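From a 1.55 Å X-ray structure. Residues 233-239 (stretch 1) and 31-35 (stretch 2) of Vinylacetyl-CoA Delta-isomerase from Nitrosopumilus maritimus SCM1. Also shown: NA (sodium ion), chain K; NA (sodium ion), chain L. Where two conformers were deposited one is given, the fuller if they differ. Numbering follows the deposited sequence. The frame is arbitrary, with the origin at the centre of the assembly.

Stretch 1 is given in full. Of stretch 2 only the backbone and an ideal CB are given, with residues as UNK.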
# COMPACT_ATOMS: atom_id res chain seq x y z
N CYS A 233 -6.41 -16.24 -23.22
CA CYS A 233 -5.42 -16.79 -24.14
C CYS A 233 -5.53 -18.31 -24.31
O CYS A 233 -4.59 -18.94 -24.84
CB CYS A 233 -3.97 -16.40 -23.77
SG CYS A 233 -3.68 -14.64 -23.79
N ASP A 234 -6.69 -18.89 -23.96
CA ASP A 234 -6.88 -20.34 -23.99
C ASP A 234 -6.47 -20.93 -25.36
O ASP A 234 -5.75 -21.93 -25.43
CB ASP A 234 -8.31 -20.72 -23.63
CG ASP A 234 -9.46 -19.93 -24.26
OD1 ASP A 234 -9.23 -19.16 -25.25
OD2 ASP A 234 -10.59 -20.01 -23.72
N THR A 235 -6.94 -20.31 -26.43
CA THR A 235 -6.82 -20.90 -27.75
C THR A 235 -5.41 -20.83 -28.32
O THR A 235 -5.16 -21.49 -29.34
CB THR A 235 -7.86 -20.36 -28.72
OG1 THR A 235 -7.63 -18.97 -28.81
CG2 THR A 235 -9.28 -20.74 -28.29
N ARG A 236 -4.47 -20.14 -27.66
CA ARG A 236 -3.11 -20.21 -28.13
C ARG A 236 -2.61 -21.65 -28.10
O ARG A 236 -1.72 -22.03 -28.89
CB ARG A 236 -2.17 -19.32 -27.32
CG ARG A 236 -2.49 -17.85 -27.56
CD ARG A 236 -1.47 -16.97 -26.96
NE ARG A 236 -1.78 -15.54 -27.04
CZ ARG A 236 -1.00 -14.57 -26.63
NH1 ARG A 236 0.20 -14.84 -26.18
NH2 ARG A 236 -1.39 -13.28 -26.67
N SER A 237 -3.11 -22.41 -27.14
CA SER A 237 -2.76 -23.81 -26.99
C SER A 237 -3.07 -24.60 -28.27
O SER A 237 -2.40 -25.58 -28.53
CB SER A 237 -3.48 -24.43 -25.82
OG SER A 237 -4.89 -24.45 -26.03
N MET A 238 -4.13 -24.21 -28.97
CA MET A 238 -4.63 -24.90 -30.14
C MET A 238 -3.95 -24.44 -31.43
O MET A 238 -4.20 -25.02 -32.48
CB MET A 238 -6.14 -24.70 -30.25
CG MET A 238 -6.85 -25.30 -29.05
SD MET A 238 -8.55 -24.78 -28.79
CE MET A 238 -9.34 -25.39 -30.28
N GLU A 239 -3.15 -23.37 -31.35
CA GLU A 239 -2.39 -22.88 -32.49
C GLU A 239 -1.09 -23.67 -32.58
O GLU A 239 -0.53 -24.07 -31.56
CB GLU A 239 -1.97 -21.41 -32.34
CG GLU A 239 -3.08 -20.41 -32.06
CD GLU A 239 -2.55 -19.06 -31.54
OE1 GLU A 239 -3.42 -18.19 -31.22
OE2 GLU A 239 -1.26 -18.87 -31.45
N UNK A 31 -6.14 -35.92 -25.72
CA UNK A 31 -5.59 -35.53 -27.00
C UNK A 31 -6.00 -34.12 -27.42
O UNK A 31 -5.68 -33.70 -28.53
CB UNK A 31 -6.02 -36.53 -28.07
N UNK A 32 -6.72 -33.39 -26.58
CA UNK A 32 -7.15 -32.05 -26.95
C UNK A 32 -6.07 -31.07 -26.51
O UNK A 32 -5.75 -31.00 -25.33
CB UNK A 32 -8.50 -31.70 -26.32
N UNK A 33 -5.49 -30.27 -27.42
CA UNK A 33 -4.38 -29.39 -27.04
C UNK A 33 -4.69 -28.33 -25.99
O UNK A 33 -3.79 -27.83 -25.33
CB UNK A 33 -3.86 -28.68 -28.29
N UNK A 34 -5.96 -27.99 -25.80
CA UNK A 34 -6.29 -27.02 -24.77
C UNK A 34 -6.31 -27.65 -23.39
O UNK A 34 -6.09 -26.95 -22.38
CB UNK A 34 -7.64 -26.37 -25.07
N UNK A 35 -6.53 -28.96 -23.34
CA UNK A 35 -6.72 -29.69 -22.10
C UNK A 35 -5.44 -30.40 -21.69
O UNK A 35 -5.15 -30.55 -20.49
CB UNK A 35 -7.86 -30.70 -22.24
NA NA K . 0.43 -22.72 -29.48
NA NA L . -0.44 -26.96 -28.34

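Position 31 lies beyond the reach of stretch 1: no atom of that stretch comes within 5.5 Å of its ideal CB, so the contact places no demand on the side chain, and polar or charged residues would do as well as any. The deposited residue is D31, whose carboxylate is hydrogen-bonded elsewhere in the structure.

At position 32 the CA-to-CB bond points sideways, again with nothing of stretch 1 within 5.5 Å of the ideal CB. The extended backbone (phi/psi -90/122°) suits most residues, but a short side chain would stay clear of stretch 1, whereas a long or aromatic one could approach the thioether of M238. H32 is found here. With chi1 at -169° (t), the end of its side chain comes nearer, and CE1 lies 3.9 Å from M238 SD; the sulfur sits at the ring edge, near its plane. The ring also serves its own stretch, ND1 accepting a hydrogen bond from the backbone N of residue 34 at 3.0 Å.

Position 33 points toward stretch 1. Its ideal CB is 3.4 Å from S237 O and 4.3 Å from M238 CA, so the nearby backbone leaves little room next to it. A compact side chain would suit, whether apolar against M238 or a small hydroxyl, and the phi of -62° also permits proline. The residue is P33. Its CG packs 4.3 Å from M238 CG, while its O approaches S237 CB at 3.4 Å. The two stretches are further linked through solvent and metal: water 1 donates a hydrogen bond to P33 O at 2.8 Å. The same water coordinates the chain L sodium, which S237 O also coordinates.

At position 34 the CA-to-CB bond points sideways, and the ideal CB lies 3.5 Å from S237 OG and 4.1 Å from M238 SD. S237 OG spends its proton on D234 O (2.7 Å), within its own 3-10 segment, but could still accept, so a donor is conceivable; the M238 thioether equally suits a flexible apolar chain such as methionine or leucine, a longer one being able to reach D234. M34 does reach it: chi1 and chi2 are both t, chi3 is off-well at 144°, and CE comes within 3.6 Å of D234 CB. Its CB lies 4.2 Å from M238 SD.

At position 35 CB points away, so stretch 1 selects nothing there and many residues would do. The residue is I35, which makes no contact across the stretches; its N closes a turn by donating to H32 O at 3.0 Å.

Stretch 2 31-35: DHPMI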
# COMPACT_ATOMS: atom_id res chain seq x y z
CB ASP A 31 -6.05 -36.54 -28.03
CG ASP A 31 -5.44 -37.92 -27.89
OD1 ASP A 31 -4.37 -38.04 -27.27
OD2 ASP A 31 -6.06 -38.86 -28.40
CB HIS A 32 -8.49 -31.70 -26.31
CG HIS A 32 -9.11 -30.46 -26.85
ND1 HIS A 32 -8.54 -29.21 -26.80
CD2 HIS A 32 -10.28 -30.33 -27.50
CE1 HIS A 32 -9.37 -28.35 -27.38
NE2 HIS A 32 -10.45 -29.02 -27.81
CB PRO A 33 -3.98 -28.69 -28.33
CG PRO A 33 -4.90 -29.16 -29.40
CD PRO A 33 -5.83 -30.20 -28.85
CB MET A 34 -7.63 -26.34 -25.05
CG MET A 34 -7.96 -25.21 -24.12
SD MET A 34 -9.36 -24.24 -24.67
CE MET A 34 -10.16 -23.82 -23.10
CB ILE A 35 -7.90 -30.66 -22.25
CG1 ILE A 35 -9.18 -29.93 -22.70
CG2 ILE A 35 -8.12 -31.48 -20.97
CD1 ILE A 35 -10.38 -30.85 -22.88
O HOH W 1 -1.11 -27.67 -26.03
O HOH W 2 0.80 -20.62 -30.84
O HOH W 3 0.69 -24.79 -28.40
O HOH W 4 1.87 -27.99 -27.66
O HOH W 5 -0.58 -28.90 -28.94
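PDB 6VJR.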